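Local atomic coordinates of ribokinase (Arabidopsis thaliana, PDB entry 6ILT), a protein that catalyses the magnesium-dependent transfer of a phosphoryl group from ATP to O-5 of D-ribose, feeding nucleotide and amino-acid synthesis and the pentose phosphate pathway. Residues 255-260 with 288-293; 46-51 with 297-302; 149-154 with 174-179. All coordinates share one frame; numbering follows the deposited sequence.

Contact 1 of 3, residues 255-260 with 288-293; sequences TGAGDT and LCVQVK. With NA (sodium ion), chain J; ATP (adenosine-5'-triphosphate), chain G.
The glycine-rich Gly-Ala-Gly-Asp turn of the PfkB kinases, at the start of helix 257-270, meets the end of helix 275-289 here and shares a monovalent-cation site with it. Cys289 carries the packing. Its SG stands almost squarely over one face of the Gly256-Ala257 peptide, 3.6 Å from Gly256 C, and also faces Thr255 O and Ala257 N. With SG anti to its own backbone N (chi1 180°), the thiol reaches across to the helix start. Thr260 OG1 lies 3.4 Å from Cys289 SG. The same hydroxyl donates to Gly256 O at 2.8 Å, coming from above the carbonyl plane (45° out of it). Thr260 N also donates to Gly256 O, so two bonds from one residue hold this oxygen at the N-cap position. On the ATP side, Ala257 CB rests on Val290 CG1 at 3.8 Å and approaches O4' of the ATP ribose at 3.9 Å, so Val290 backs the residue that touches the nucleotide. Gly258, with no side chain, lets the triphosphate come close to the first turn of the helix. Its N is 3.6 Å from O3G of the gamma-phosphate, and the helix start would be expected to stabilise negative charge there. Asp259, the predicted proton acceptor, forms a salt bridge with Lys41. Beside the thiol, a sodium ion joins the two segments through backbone oxygens: Thr255 O, Cys289 O at 2.7 Å and Val292 O. Asp253 O, Gly294 O and Ser298 OG complete its six ligands, all of them from residues predicted to bind potassium. A cation site next to the anion-hole turn is characteristic of ribokinases, with sodium here in the site predicted for potassium.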
loop_
_atom_site.group_PDB
_atom_site.type_symbol
_atom_site.label_atom_id
_atom_site.label_comp_id
_atom_site.label_asym_id
_atom_site.label_seq_id
_atom_site.Cartn_x
_atom_site.Cartn_y
_atom_site.Cartn_z
ATOM N N THR B 255 -1.698 -4.776 18.508
ATOM C CA THR B 255 -1.551 -5.440 17.219
ATOM C C THR B 255 -0.463 -6.523 17.246
ATOM O O THR B 255 0.673 -6.250 17.628
ATOM C CB THR B 255 -1.202 -4.423 16.103
ATOM O OG1 THR B 255 -2.249 -3.449 15.993
ATOM C CG2 THR B 255 -1.019 -5.136 14.765
ATOM N N GLY B 256 -0.800 -7.739 16.819
ATOM C CA GLY B 256 0.169 -8.830 16.814
ATOM C C GLY B 256 0.255 -9.604 18.130
ATOM O O GLY B 256 0.934 -10.624 18.212
ATOM N N ALA B 257 -0.458 -9.143 19.153
ATOM C CA ALA B 257 -0.431 -9.790 20.467
ATOM C C ALA B 257 -0.890 -11.246 20.421
ATOM O O ALA B 257 -0.203 -12.132 20.930
ATOM C CB ALA B 257 -1.282 -9.020 21.456
ATOM N N GLY B 258 -2.040 -11.491 19.795
ATOM C CA GLY B 258 -2.545 -12.842 19.655
ATOM C C GLY B 258 -1.605 -13.757 18.875
ATOM O O GLY B 258 -1.434 -14.920 19.226
ATOM N N ASP B 259 -1.001 -13.234 17.811
ATOM C CA ASP B 259 -0.008 -13.989 17.026
ATOM C C ASP B 259 1.266 -14.320 17.801
ATOM O O ASP B 259 1.771 -15.442 17.743
ATOM C CB ASP B 259 0.360 -13.207 15.773
ATOM C CG ASP B 259 -0.815 -13.059 14.834
ATOM O OD1 ASP B 259 -1.646 -14.005 14.785
ATOM O OD2 ASP B 259 -0.913 -12.000 14.164
ATOM N N THR B 260 1.794 -13.326 18.508
ATOM C CA THR B 260 2.928 -13.533 19.399
ATOM C C THR B 260 2.597 -14.612 20.402
ATOM O O THR B 260 3.385 -15.537 20.603
ATOM C CB THR B 260 3.278 -12.254 20.177
ATOM O OG1 THR B 260 3.430 -11.160 19.266
ATOM C CG2 THR B 260 4.545 -12.433 20.990
ATOM N N LEU B 288 5.106 -8.252 26.199
ATOM C CA LEU B 288 6.138 -7.371 25.627
ATOM C C LEU B 288 5.726 -6.748 24.291
ATOM O O LEU B 288 5.936 -5.551 24.060
ATOM C CB LEU B 288 7.444 -8.133 25.459
ATOM C CG LEU B 288 8.058 -8.485 26.815
ATOM C CD1 LEU B 288 9.292 -9.378 26.648
ATOM C CD2 LEU B 288 8.397 -7.190 27.543
ATOM N N CYS B 289 5.157 -7.572 23.419
ATOM C CA CYS B 289 4.514 -7.119 22.180
ATOM C C CYS B 289 3.636 -5.858 22.322
ATOM O O CYS B 289 3.740 -4.934 21.521
ATOM C CB CYS B 289 3.668 -8.269 21.627
ATOM S SG CYS B 289 2.772 -7.962 20.113
ATOM N N VAL B 290 2.757 -5.812 23.318
ATOM C CA VAL B 290 1.787 -4.711 23.380
ATOM C C VAL B 290 2.429 -3.380 23.818
ATOM O O VAL B 290 1.739 -2.362 23.919
ATOM C CB VAL B 290 0.577 -5.029 24.332
ATOM C CG1 VAL B 290 -0.220 -6.255 23.843
ATOM C CG2 VAL B 290 1.021 -5.224 25.767
ATOM N N GLN B 291 3.744 -3.380 24.052
ATOM C CA GLN B 291 4.407 -2.191 24.570
ATOM C C GLN B 291 5.204 -1.465 23.483
ATOM O O GLN B 291 5.911 -0.507 23.763
ATOM C CB GLN B 291 5.301 -2.569 25.761
ATOM C CG GLN B 291 4.596 -3.556 26.702
ATOM C CD GLN B 291 5.173 -3.603 28.101
ATOM O OE1 GLN B 291 5.567 -2.585 28.650
ATOM N NE2 GLN B 291 5.204 -4.793 28.691
ATOM N N VAL B 292 5.080 -1.934 22.245
ATOM C CA VAL B 292 5.766 -1.334 21.107
ATOM C C VAL B 292 4.792 -1.314 19.949
ATOM O O VAL B 292 3.957 -2.213 19.836
ATOM C CB VAL B 292 7.045 -2.111 20.728
ATOM C CG1 VAL B 292 7.627 -1.593 19.427
ATOM C CG2 VAL B 292 8.078 -2.027 21.847
ATOM N N LYS B 293 4.867 -0.279 19.111
ATOM C CA LYS B 293 3.935 -0.134 17.993
ATOM C C LYS B 293 4.324 -1.055 16.847
ATOM O O LYS B 293 5.506 -1.259 16.586
ATOM C CB LYS B 293 3.882 1.318 17.502
ATOM C CG LYS B 293 2.492 1.792 17.030
ATOM C CD LYS B 293 1.704 2.480 18.152
ATOM C CE LYS B 293 0.782 3.570 17.597
ATOM N NZ LYS B 293 0.220 4.484 18.644
HETATM NA NA NA J . 2.408 -4.507 19.245
HETATM P PG ATP G . -5.438 -10.187 17.759
HETATM O O1G ATP G . -5.578 -11.302 16.826
HETATM O O2G ATP G . -6.556 -9.230 17.703
HETATM O O3G ATP G . -4.128 -9.537 17.683
HETATM P PB ATP G . -6.376 -11.890 19.893
HETATM O O1B ATP G . -6.298 -13.145 19.143
HETATM O O2B ATP G . -7.671 -11.279 20.159
HETATM O O3B ATP G . -5.479 -10.786 19.209
HETATM P PA ATP G . -6.019 -11.552 22.728
HETATM O O1A ATP G . -6.715 -12.641 23.433
HETATM O O2A ATP G . -6.723 -10.265 22.653
HETATM O O3A ATP G . -5.627 -12.043 21.278
HETATM O "O5'" ATP G . -4.594 -11.315 23.355
HETATM C "C5'" ATP G . -3.675 -12.402 23.387
HETATM C "C4'" ATP G . -2.858 -12.321 24.649
HETATM O "O4'" ATP G . -2.151 -11.066 24.669
HETATM C "C3'" ATP G . -3.636 -12.311 25.962
HETATM O "O3'" ATP G . -3.951 -13.624 26.388
HETATM C "C2'" ATP G . -2.611 -11.690 26.908
HETATM O "O2'" ATP G . -1.754 -12.647 27.484
HETATM C "C1'" ATP G . -1.898 -10.692 26.000
HETATM N N9 ATP G . -2.403 -9.368 26.213
HETATM C C8 ATP G . -3.416 -8.758 25.572
HETATM N N7 ATP G . -3.671 -7.564 26.032
HETATM C C5 ATP G . -2.765 -7.395 27.059
HETATM C C6 ATP G . -2.524 -6.347 27.956
HETATM N N6 ATP G . -3.228 -5.228 27.980
HETATM N N1 ATP G . -1.547 -6.524 28.865
HETATM C C2 ATP G . -0.855 -7.663 28.852
HETATM N N3 ATP G . -0.992 -8.711 28.059
HETATM C C4 ATP G . -1.978 -8.508 27.180
#

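Contact 2 of 3, residues 46-51 with 297-302; sequences AACGAK and PSMPDR. With NA (sodium ion), chain J.
Peptide units, not rings, are the flat groups that meet Lys51: its aliphatic chain lies over one face of the Pro300-Asp301 peptide, with CD 4.0 Å from Pro300 O, and water 1 sits at the carbonyl end of that peptide. Lys51 CD also approaches the oxygen end of the preceding peptide from off its plane, 3.6 Å from Met299 O. A bend at chi2 (-92°) folds the lysine chain along these carbonyls. Water 1 donates to Pro300 O at 2.8 Å and to Cys48 O at 3.0 Å, bridging the last turn of helix 41-51 to the loop. Farther along, Lys51 O touches Asp301 CA, and Lys51 NZ ends 4.1 Å from Asp301 CB. The Asp301 carboxylate turns instead to Ser304 and caps the start of helix 302-310. The apolar half of the contact belongs to Met299, whose bent chain lays SD against Cys48 CB at 3.6 Å, with CG close behind and Ala47 more distant. The guanidinium of Arg302 makes a salt bridge with Glu271. The loop, which starts beside the cation site, is thus wedged between helices: Met299 and Cys48 both reach Thr260 of helix 257-270, the Pro300 ring packs on Ala285 and Leu288 of helix 275-289, and Ala46 joins helix 41-51 to Thr56 and Phe58 of strand 56-63.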
loop_
_atom_site.group_PDB
_atom_site.type_symbol
_atom_site.label_atom_id
_atom_site.label_comp_id
_atom_site.label_asym_id
_atom_site.label_seq_id
_atom_site.Cartn_x
_atom_site.Cartn_y
_atom_site.Cartn_z
ATOM N N ALA B 46 5.483 -16.571 12.044
ATOM C CA ALA B 46 6.821 -16.978 11.622
ATOM C C ALA B 46 7.906 -16.058 12.232
ATOM O O ALA B 46 8.897 -16.532 12.820
ATOM C CB ALA B 46 6.908 -16.975 10.105
ATOM N N ALA B 47 7.692 -14.746 12.116
ATOM C CA ALA B 47 8.662 -13.759 12.587
ATOM C C ALA B 47 8.845 -13.896 14.077
ATOM O O ALA B 47 9.961 -13.811 14.587
ATOM C CB ALA B 47 8.217 -12.332 12.227
ATOM N N CYS B 48 7.748 -14.133 14.783
ATOM C CA CYS B 48 7.837 -14.293 16.224
ATOM C C CYS B 48 8.661 -15.533 16.597
ATOM O O CYS B 48 9.498 -15.490 17.516
ATOM C CB CYS B 48 6.442 -14.373 16.841
ATOM S SG CYS B 48 6.484 -14.953 18.565
ATOM N N GLY B 49 8.439 -16.634 15.887
ATOM C CA GLY B 49 9.205 -17.854 16.130
ATOM C C GLY B 49 10.691 -17.671 15.818
ATOM O O GLY B 49 11.556 -18.102 16.585
ATOM N N ALA B 50 10.997 -17.025 14.694
ATOM C CA ALA B 50 12.394 -16.723 14.366
ATOM C C ALA B 50 13.065 -15.833 15.427
ATOM O O ALA B 50 14.200 -16.079 15.803
ATOM C CB ALA B 50 12.489 -16.060 13.007
ATOM N N LYS B 51 12.361 -14.815 15.917
ATOM C CA LYS B 51 12.935 -13.904 16.912
ATOM C C LYS B 51 13.183 -14.602 18.247
ATOM O O LYS B 51 14.026 -14.190 19.037
ATOM C CB LYS B 51 12.027 -12.686 17.124
ATOM C CG LYS B 51 12.602 -11.375 16.583
ATOM C CD LYS B 51 13.383 -10.647 17.672
ATOM C CE LYS B 51 14.373 -9.654 17.095
ATOM N NZ LYS B 51 15.225 -9.039 18.151
ATOM N N PRO B 297 7.522 -5.522 14.373
ATOM C CA PRO B 297 8.527 -4.754 15.124
ATOM C C PRO B 297 8.480 -4.919 16.650
ATOM O O PRO B 297 9.521 -4.799 17.294
ATOM C CB PRO B 297 8.199 -3.307 14.746
ATOM C CG PRO B 297 7.621 -3.418 13.370
ATOM C CD PRO B 297 6.783 -4.663 13.426
ATOM N N SER B 298 7.314 -5.195 17.225
ATOM C CA SER B 298 7.240 -5.316 18.677
ATOM C C SER B 298 7.651 -6.694 19.221
ATOM O O SER B 298 7.649 -6.896 20.437
ATOM C CB SER B 298 5.821 -4.973 19.159
ATOM O OG SER B 298 4.874 -5.961 18.799
ATOM N N MET B 299 8.022 -7.637 18.353
ATOM C CA MET B 299 8.210 -9.017 18.825
ATOM C C MET B 299 9.492 -9.209 19.624
ATOM O O MET B 299 10.586 -8.900 19.170
ATOM C CB MET B 299 8.159 -10.010 17.667
ATOM C CG MET B 299 6.807 -10.707 17.591
ATOM S SD MET B 299 6.302 -10.863 15.890
ATOM C CE MET B 299 4.528 -10.570 15.989
ATOM N N PRO B 300 9.345 -9.730 20.837
ATOM C CA PRO B 300 10.441 -9.771 21.809
ATOM C C PRO B 300 11.455 -10.844 21.460
ATOM O O PRO B 300 11.083 -11.814 20.789
ATOM C CB PRO B 300 9.726 -10.093 23.106
ATOM C CG PRO B 300 8.536 -10.922 22.675
ATOM C CD PRO B 300 8.102 -10.320 21.360
ATOM N N ASP B 301 12.708 -10.684 21.884
ATOM C CA ASP B 301 13.656 -11.782 21.734
ATOM C C ASP B 301 13.502 -12.678 22.954
ATOM O O ASP B 301 12.842 -12.304 23.924
ATOM C CB ASP B 301 15.115 -11.302 21.543
ATOM C CG ASP B 301 15.686 -10.544 22.750
ATOM O OD1 ASP B 301 15.032 -10.424 23.809
ATOM O OD2 ASP B 301 16.833 -10.073 22.633
ATOM N N ARG B 302 14.090 -13.866 22.887
ATOM C CA ARG B 302 13.884 -14.859 23.917
ATOM C C ARG B 302 14.340 -14.371 25.287
ATOM O O ARG B 302 13.617 -14.531 26.282
ATOM C CB ARG B 302 14.612 -16.154 23.575
ATOM C CG ARG B 302 14.271 -17.271 24.563
ATOM C CD ARG B 302 15.088 -18.518 24.302
ATOM N NE ARG B 302 14.744 -19.096 23.013
ATOM C CZ ARG B 302 13.902 -20.110 22.865
ATOM N NH1 ARG B 302 13.335 -20.659 23.931
ATOM N NH2 ARG B 302 13.635 -20.580 21.658
HETATM NA NA NA J . 2.408 -4.507 19.245
HETATM O O HOH W 1 9.257 -12.979 19.065
#

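Contact 3 of 3, residues 149-154 with 174-179; sequences INIQVA and PIPNEL
Ile151 branches at CB, and both of its arms work against the start of helix 177-182. CG2, anti to the backbone N, sits over one face of the Glu178 carboxylate, 3.8 Å from its CD. CG1, anti to the carbonyl carbon (chi1 -69°), passes Leu179 CB at 4.1 Å. The tip, CD1, then reaches between Glu178 OE1 at 4.0 Å and Pro176 CB at 4.2 Å. The extended side chain of Glu178 crosses that of Ile151 at about a right angle, so the carboxylate lies against the isoleucine's CG2 while its OE2 forms a salt bridge with Lys155, one turn farther along helix 147-158. On the buried side, Leu179 sends its two methyls against the same helix. CD2 meets Asn150 CB at 3.8 Å, and CD1 sits by Asn150 O and Ala154 CB, the latter 4.2 Å away. The Asn150 amide points elsewhere, ND2 donating to Gln142 O in strand 138-143. Pro176, at the N-cap position, also touches Arg143, bringing that strand into the packing. With methyl and methylene groups making most of the contact, leucine inward and isoleucine outward, the hold between the two helices rests on shape and burial and not on directional bonds, and the Glu178-Lys155 pair borders the apolar patch at its more exposed margin.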
loop_
_atom_site.group_PDB
_atom_site.type_symbol
_atom_site.label_atom_id
_atom_site.label_comp_id
_atom_site.label_asym_id
_atom_site.label_seq_id
_atom_site.Cartn_x
_atom_site.Cartn_y
_atom_site.Cartn_z
ATOM N N ILE B 149 -6.148 -25.814 1.462
ATOM C CA ILE B 149 -4.717 -25.878 1.722
ATOM C C ILE B 149 -4.441 -26.203 3.199
ATOM O O ILE B 149 -3.552 -27.013 3.519
ATOM C CB ILE B 149 -4.049 -24.566 1.324
ATOM C CG1 ILE B 149 -4.236 -24.345 -0.181
ATOM C CG2 ILE B 149 -2.563 -24.570 1.713
ATOM C CD1 ILE B 149 -3.527 -25.377 -1.039
ATOM N N ASN B 150 -5.186 -25.574 4.103
ATOM C CA ASN B 150 -5.057 -25.921 5.532
ATOM C C ASN B 150 -5.322 -27.405 5.757
ATOM O O ASN B 150 -4.635 -28.054 6.545
ATOM C CB ASN B 150 -6.002 -25.078 6.394
ATOM C CG ASN B 150 -5.423 -23.682 6.714
ATOM O OD1 ASN B 150 -4.214 -23.501 6.802
ATOM N ND2 ASN B 150 -6.290 -22.720 6.896
ATOM N N ILE B 151 -6.305 -27.945 5.044
ATOM C CA ILE B 151 -6.663 -29.349 5.203
ATOM C C ILE B 151 -5.557 -30.267 4.711
ATOM O O ILE B 151 -5.135 -31.168 5.429
ATOM C CB ILE B 151 -7.957 -29.676 4.482
ATOM C CG1 ILE B 151 -9.114 -28.993 5.199
ATOM C CG2 ILE B 151 -8.192 -31.172 4.494
ATOM C CD1 ILE B 151 -10.318 -28.774 4.319
ATOM N N GLN B 152 -5.047 -30.032 3.512
ATOM C CA GLN B 152 -3.980 -30.901 3.009
ATOM C C GLN B 152 -2.765 -30.894 3.920
ATOM O O GLN B 152 -2.113 -31.923 4.114
ATOM C CB GLN B 152 -3.567 -30.478 1.592
ATOM C CG GLN B 152 -4.742 -30.482 0.649
ATOM C CD GLN B 152 -4.382 -30.105 -0.765
ATOM O OE1 GLN B 152 -3.322 -30.468 -1.272
ATOM N NE2 GLN B 152 -5.271 -29.366 -1.415
ATOM N N VAL B 153 -2.460 -29.732 4.490
ATOM C CA VAL B 153 -1.265 -29.624 5.312
ATOM C C VAL B 153 -1.479 -30.377 6.606
ATOM O O VAL B 153 -0.611 -31.123 7.056
ATOM C CB VAL B 153 -0.902 -28.155 5.620
ATOM C CG1 VAL B 153 0.194 -28.089 6.677
ATOM C CG2 VAL B 153 -0.475 -27.442 4.343
ATOM N N ALA B 154 -2.646 -30.193 7.207
ATOM C CA ALA B 154 -2.873 -30.804 8.504
ATOM C C ALA B 154 -2.877 -32.340 8.373
ATOM O O ALA B 154 -2.283 -33.029 9.200
ATOM C CB ALA B 154 -4.167 -30.280 9.117
ATOM N N PRO B 174 -17.434 -20.397 9.122
ATOM C CA PRO B 174 -17.372 -21.693 9.817
ATOM C C PRO B 174 -16.145 -22.511 9.423
ATOM O O PRO B 174 -15.670 -22.396 8.297
ATOM C CB PRO B 174 -18.653 -22.398 9.363
ATOM C CG PRO B 174 -19.584 -21.297 8.983
ATOM C CD PRO B 174 -18.724 -20.200 8.431
ATOM N N ILE B 175 -15.636 -23.326 10.337
ATOM C CA ILE B 175 -14.442 -24.118 10.072
ATOM C C ILE B 175 -14.815 -25.518 9.570
ATOM O O ILE B 175 -15.642 -26.195 10.177
ATOM C CB ILE B 175 -13.555 -24.246 11.340
ATOM C CG1 ILE B 175 -13.184 -22.869 11.887
ATOM C CG2 ILE B 175 -12.298 -25.053 11.050
ATOM C CD1 ILE B 175 -12.364 -22.930 13.171
ATOM N N PRO B 176 -14.210 -25.953 8.453
ATOM C CA PRO B 176 -14.455 -27.305 7.942
ATOM C C PRO B 176 -14.140 -28.362 8.984
ATOM O O PRO B 176 -12.995 -28.420 9.459
ATOM C CB PRO B 176 -13.493 -27.416 6.761
ATOM C CG PRO B 176 -13.210 -26.019 6.365
ATOM C CD PRO B 176 -13.250 -25.213 7.619
ATOM N N ASN B 177 -15.134 -29.184 9.329
ATOM C CA ASN B 177 -14.949 -30.230 10.336
ATOM C C ASN B 177 -13.797 -31.139 9.976
ATOM O O ASN B 177 -13.091 -31.634 10.846
ATOM C CB ASN B 177 -16.225 -31.043 10.514
ATOM C CG ASN B 177 -17.311 -30.251 11.167
ATOM O OD1 ASN B 177 -17.069 -29.553 12.151
ATOM N ND2 ASN B 177 -18.521 -30.333 10.623
ATOM N N GLU B 178 -13.583 -31.330 8.684
ATOM C CA GLU B 178 -12.389 -32.028 8.238
ATOM C C GLU B 178 -11.103 -31.357 8.756
ATOM O O GLU B 178 -10.137 -32.030 9.130
ATOM C CB GLU B 178 -12.373 -32.090 6.724
ATOM C CG GLU B 178 -11.425 -33.117 6.183
ATOM C CD GLU B 178 -11.452 -33.153 4.674
ATOM O OE1 GLU B 178 -12.134 -32.288 4.077
ATOM O OE2 GLU B 178 -10.803 -34.044 4.081
ATOM N N LEU B 179 -11.096 -30.028 8.794
ATOM C CA LEU B 179 -9.934 -29.320 9.325
ATOM C C LEU B 179 -9.852 -29.580 10.825
ATOM O O LEU B 179 -8.830 -30.078 11.312
ATOM C CB LEU B 179 -10.017 -27.817 9.005
ATOM C CG LEU B 179 -8.826 -26.963 9.459
ATOM C CD1 LEU B 179 -7.491 -27.662 9.163
ATOM C CD2 LEU B 179 -8.874 -25.583 8.808
#

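How the contacts relate
Contacts 1 and 2 form one continuous region, their centres 10 Å apart: they share the cation site, and both pack on helices 257-270 and 275-289. Contact 3 lies on the opposite side of the chain's centre, about 27 Å from either by centres, between helices 147-158 and 177-182 that flank the nine-stranded sheet. Along the chain, contact 2 closes a loop from helix 41-51 to the C-terminal part, and within it contact 3 comes first, then contact 1. The ATP and cation site is thus tied to an early helix, while contact 3 is structural packing farther off.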